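Local coordinates for putative ArsC family related protein (Bacteroides fragilis, PDB 3GKX) that is of unknown function but belongs to the ArsC family of thioredoxin-like proteins, related to arsenate reductases, at residues Ser15-Ala20 with Val96-Val101. Residues are numbered along the deposited sequence; the frame is centred on the assembly and turned at random.
Sequences STCQKA and VKRPLV
Arg98 and the cis-proline Pro99 meet the first two turns of helix 15-26 through Thr16, Cys17 and Ala20, with no hydrogen bond passing between the segments 15-20 and 96-101. The contact at Arg98 is made by the aliphatic root of the side chain: Arg98 CG lies 3.7 Å from Cys17 SG and Arg98 CB 4.0 Å from it. In the conformer given, CG sits between the backbone N and the carbonyl carbon (chi1 71°), which puts it beside the sulfur. Pro99 follows, joined to Arg98 by a cis peptide bond, and gives most of the surface that segment 96-101 buries. Its ring is set against three side chains of the helix. Cys17 SG stands anti to its own carbonyl carbon (chi1 -76°) and comes 3.7 Å from Pro99 N and 3.8 Å from Pro99 CB, so the sulfur lies against the amide nitrogen and CB of the ring. Ala20, one turn on from Thr16, brings its CB to 3.7 Å from Pro99 CG. Thr16 turns its methyl to the ring, CG2 lying 3.9 Å from Pro99 CD, and the two side chains cross at about a right angle. A cis-proline facing a cysteine near the start of a helix is a hallmark of the thioredoxin fold; Cys17 is also the second cysteine of a CxxC pattern with Cys14, although a redox role is not established here. Beyond Pro99 the chain enters strand 100-102, which pairs antiparallel with strands 7-10 and 107-109. Phe8 of strand 7-10 and Trp116 of helix 113-116 both touch Ala20 and Pro99, placing the contact where helix 15-26 packs against the sheet and helix 113-116.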
ATOM      1  N   SER B  15       8.094  18.852 -12.675  1.00 29.18           N
ATOM      2  CA  SER B  15       9.034  19.460 -11.727  1.00 28.35           C
ATOM      3  C   SER B  15       9.557  18.493 -10.660  1.00 28.31           C
ATOM      4  O   SER B  15      10.684  18.641 -10.168  1.00 28.11           O
ATOM      5  CB  SER B  15       8.341  20.657 -11.057  1.00 28.22           C
ATOM      6  OG  SER B  15       8.600  20.707  -9.665  1.00 26.87           O
ATOM      7  N   THR B  16       8.715  17.534 -10.281  1.00 28.25           N
ATOM      8  CA  THR B  16       9.084  16.486  -9.328  1.00 28.81           C
ATOM      9  C   THR B  16      10.026  15.510 -10.040  1.00 29.20           C
ATOM     10  O   THR B  16      10.995  15.034  -9.446  1.00 29.44           O
ATOM     11  CB  THR B  16       7.829  15.753  -8.744  1.00 28.52           C
ATOM     12  OG1 THR B  16       6.995  16.698  -8.054  1.00 29.17           O
ATOM     13  CG2 THR B  16       8.219  14.665  -7.768  1.00 28.02           C
ATOM     14  N   CYS B  17       9.772  15.265 -11.324  1.00 29.75           N
ATOM     15  CA  CYS B  17      10.600  14.349 -12.119  1.00 30.20           C
ATOM     16  C   CYS B  17      12.041  14.826 -12.198  1.00 30.23           C
ATOM     17  O   CYS B  17      12.967  14.102 -11.816  1.00 30.34           O
ATOM     18  CB  CYS B  17      10.000  14.160 -13.506  1.00 29.72           C
ATOM     19  SG  CYS B  17       8.571  13.069 -13.410  1.00 32.09           S
ATOM     20  N   GLN B  18      12.217  16.066 -12.654  1.00 30.30           N
ATOM     21  CA  GLN B  18      13.528  16.698 -12.750  1.00 29.30           C
ATOM     22  C   GLN B  18      14.323  16.539 -11.457  1.00 28.80           C
ATOM     23  O   GLN B  18      15.490  16.135 -11.487  1.00 28.28           O
ATOM     24  CB  GLN B  18      13.336  18.170 -13.080  1.00 29.28           C
ATOM     25  CG  GLN B  18      12.304  18.378 -14.179  1.00 29.93           C
ATOM     26  CD  GLN B  18      11.958  19.828 -14.419  1.00 30.39           C
ATOM     27  OE1 GLN B  18      11.652  20.580 -13.487  1.00 29.38           O
ATOM     28  NE2 GLN B  18      11.989  20.229 -15.683  1.00 30.98           N
ATOM     29  N   LYS B  19      13.672  16.843 -10.330  1.00 28.61           N
ATOM     30  CA  LYS B  19      14.262  16.672  -8.998  1.00 28.80           C
ATOM     31  C   LYS B  19      14.747  15.218  -8.794  1.00 28.89           C
ATOM     32  O   LYS B  19      15.893  14.993  -8.416  1.00 29.40           O
ATOM     33  CB  LYS B  19      13.257  17.092  -7.903  1.00 28.89           C
ATOM     34  CG  LYS B  19      13.113  18.615  -7.702  1.00 30.11           C
ATOM     35  CD  LYS B  19      11.801  18.969  -6.990  1.00 30.54           C
ATOM     36  CE  LYS B  19      11.939  20.182  -6.096  1.00 30.67           C
ATOM     37  NZ  LYS B  19      12.341  19.873  -4.688  1.00 30.92           N
ATOM     38  N   ALA B  20      13.882  14.243  -9.079  1.00 28.36           N
ATOM     39  CA  ALA B  20      14.192  12.818  -8.887  1.00 28.20           C
ATOM     40  C   ALA B  20      15.371  12.396  -9.727  1.00 27.89           C
ATOM     41  O   ALA B  20      16.266  11.679  -9.244  1.00 28.24           O
ATOM     42  CB  ALA B  20      12.986  11.953  -9.262  1.00 28.15           C
ATOM     43  N   VAL B  96      -1.093   8.347 -14.835  1.00 24.14           N
ATOM     44  CA  VAL B  96      -0.197   7.635 -13.887  1.00 24.52           C
ATOM     45  C   VAL B  96       0.675   8.604 -13.072  1.00 25.05           C
ATOM     46  O   VAL B  96       1.299   9.494 -13.633  1.00 25.83           O
ATOM     47  CB  VAL B  96       0.721   6.611 -14.610  1.00 24.04           C
ATOM     48  CG1 VAL B  96       1.404   5.736 -13.621  1.00 22.56           C
ATOM     49  CG2 VAL B  96      -0.097   5.757 -15.592  1.00 24.42           C
ATOM     50  N   LYS B  97       0.713   8.433 -11.749  1.00 25.41           N
ATOM     51  CA  LYS B  97       1.675   9.157 -10.915  1.00 24.87           C
ATOM     52  C   LYS B  97       3.106   9.059 -11.485  1.00 23.97           C
ATOM     53  O   LYS B  97       3.511   8.004 -11.998  1.00 23.25           O
ATOM     54  CB  LYS B  97       1.643   8.593  -9.499  1.00 25.34           C
ATOM     55  CG  LYS B  97       2.478   9.370  -8.490  1.00 28.00           C
ATOM     56  CD  LYS B  97       1.688  10.548  -7.933  1.00 33.48           C
ATOM     57  CE  LYS B  97       2.378  11.133  -6.715  1.00 36.43           C
ATOM     58  NZ  LYS B  97       3.447  12.108  -7.073  1.00 38.81           N
ATOM     59  N   ARG B  98       3.860  10.147 -11.369  0.50 23.36           N
ATOM     60  CA  ARG B  98       5.246  10.193 -11.836  0.50 23.01           C
ATOM     61  C   ARG B  98       6.104  11.055 -10.914  0.50 23.41           C
ATOM     62  O   ARG B  98       5.599  11.975 -10.285  0.50 23.38           O
ATOM     63  CB  ARG B  98       5.311  10.733 -13.264  0.50 22.52           C
ATOM     64  CG  ARG B  98       5.000  12.198 -13.338  0.50 20.15           C
ATOM     65  CD  ARG B  98       4.212  12.528 -14.556  0.50 14.26           C
ATOM     66  NE  ARG B  98       3.948  13.961 -14.592  0.50 12.48           N
ATOM     67  CZ  ARG B  98       2.952  14.524 -15.262  0.50  9.16           C
ATOM     68  NH1 ARG B  98       2.121  13.771 -15.959  0.50  5.48           N
ATOM     69  NH2 ARG B  98       2.802  15.839 -15.239  0.50  9.84           N
ATOM     70  N   PRO B  99       7.406  10.738 -10.812  1.00 24.00           N
ATOM     71  CA  PRO B  99       8.018   9.599 -11.517  1.00 24.24           C
ATOM     72  C   PRO B  99       7.704   8.281 -10.797  1.00 23.84           C
ATOM     73  O   PRO B  99       7.169   8.306  -9.671  1.00 24.28           O
ATOM     74  CB  PRO B  99       9.511   9.925 -11.473  1.00 24.14           C
ATOM     75  CG  PRO B  99       9.696  10.626 -10.189  1.00 24.15           C
ATOM     76  CD  PRO B  99       8.380  11.402  -9.915  1.00 23.80           C
ATOM     77  N   LEU B 100       7.978   7.168 -11.476  1.00 23.72           N
ATOM     78  CA  LEU B 100       7.978   5.817 -10.900  1.00 23.58           C
ATOM     79  C   LEU B 100       9.346   5.262 -11.149  1.00 23.61           C
ATOM     80  O   LEU B 100       9.924   5.519 -12.224  1.00 25.49           O
ATOM     81  CB  LEU B 100       6.999   4.890 -11.627  1.00 23.37           C
ATOM     82  CG  LEU B 100       5.559   5.314 -11.566  1.00 26.02           C
ATOM     83  CD1 LEU B 100       4.597   4.259 -12.182  1.00 26.69           C
ATOM     84  CD2 LEU B 100       5.276   5.554 -10.090  1.00 26.51           C
ATOM     85  N   VAL B 101       9.857   4.480 -10.200  1.00 23.02           N
ATOM     86  CA  VAL B 101      11.080   3.692 -10.375  1.00 20.74           C
ATOM     87  C   VAL B 101      10.723   2.233 -10.087  1.00 20.14           C
ATOM     88  O   VAL B 101      10.042   1.934  -9.113  1.00 20.58           O
ATOM     89  CB  VAL B 101      12.236   4.163  -9.460  1.00 20.67           C
ATOM     90  CG1 VAL B 101      13.507   3.337  -9.701  1.00 20.50           C
ATOM     91  CG2 VAL B 101      12.558   5.579  -9.726  1.00 21.10           C
TER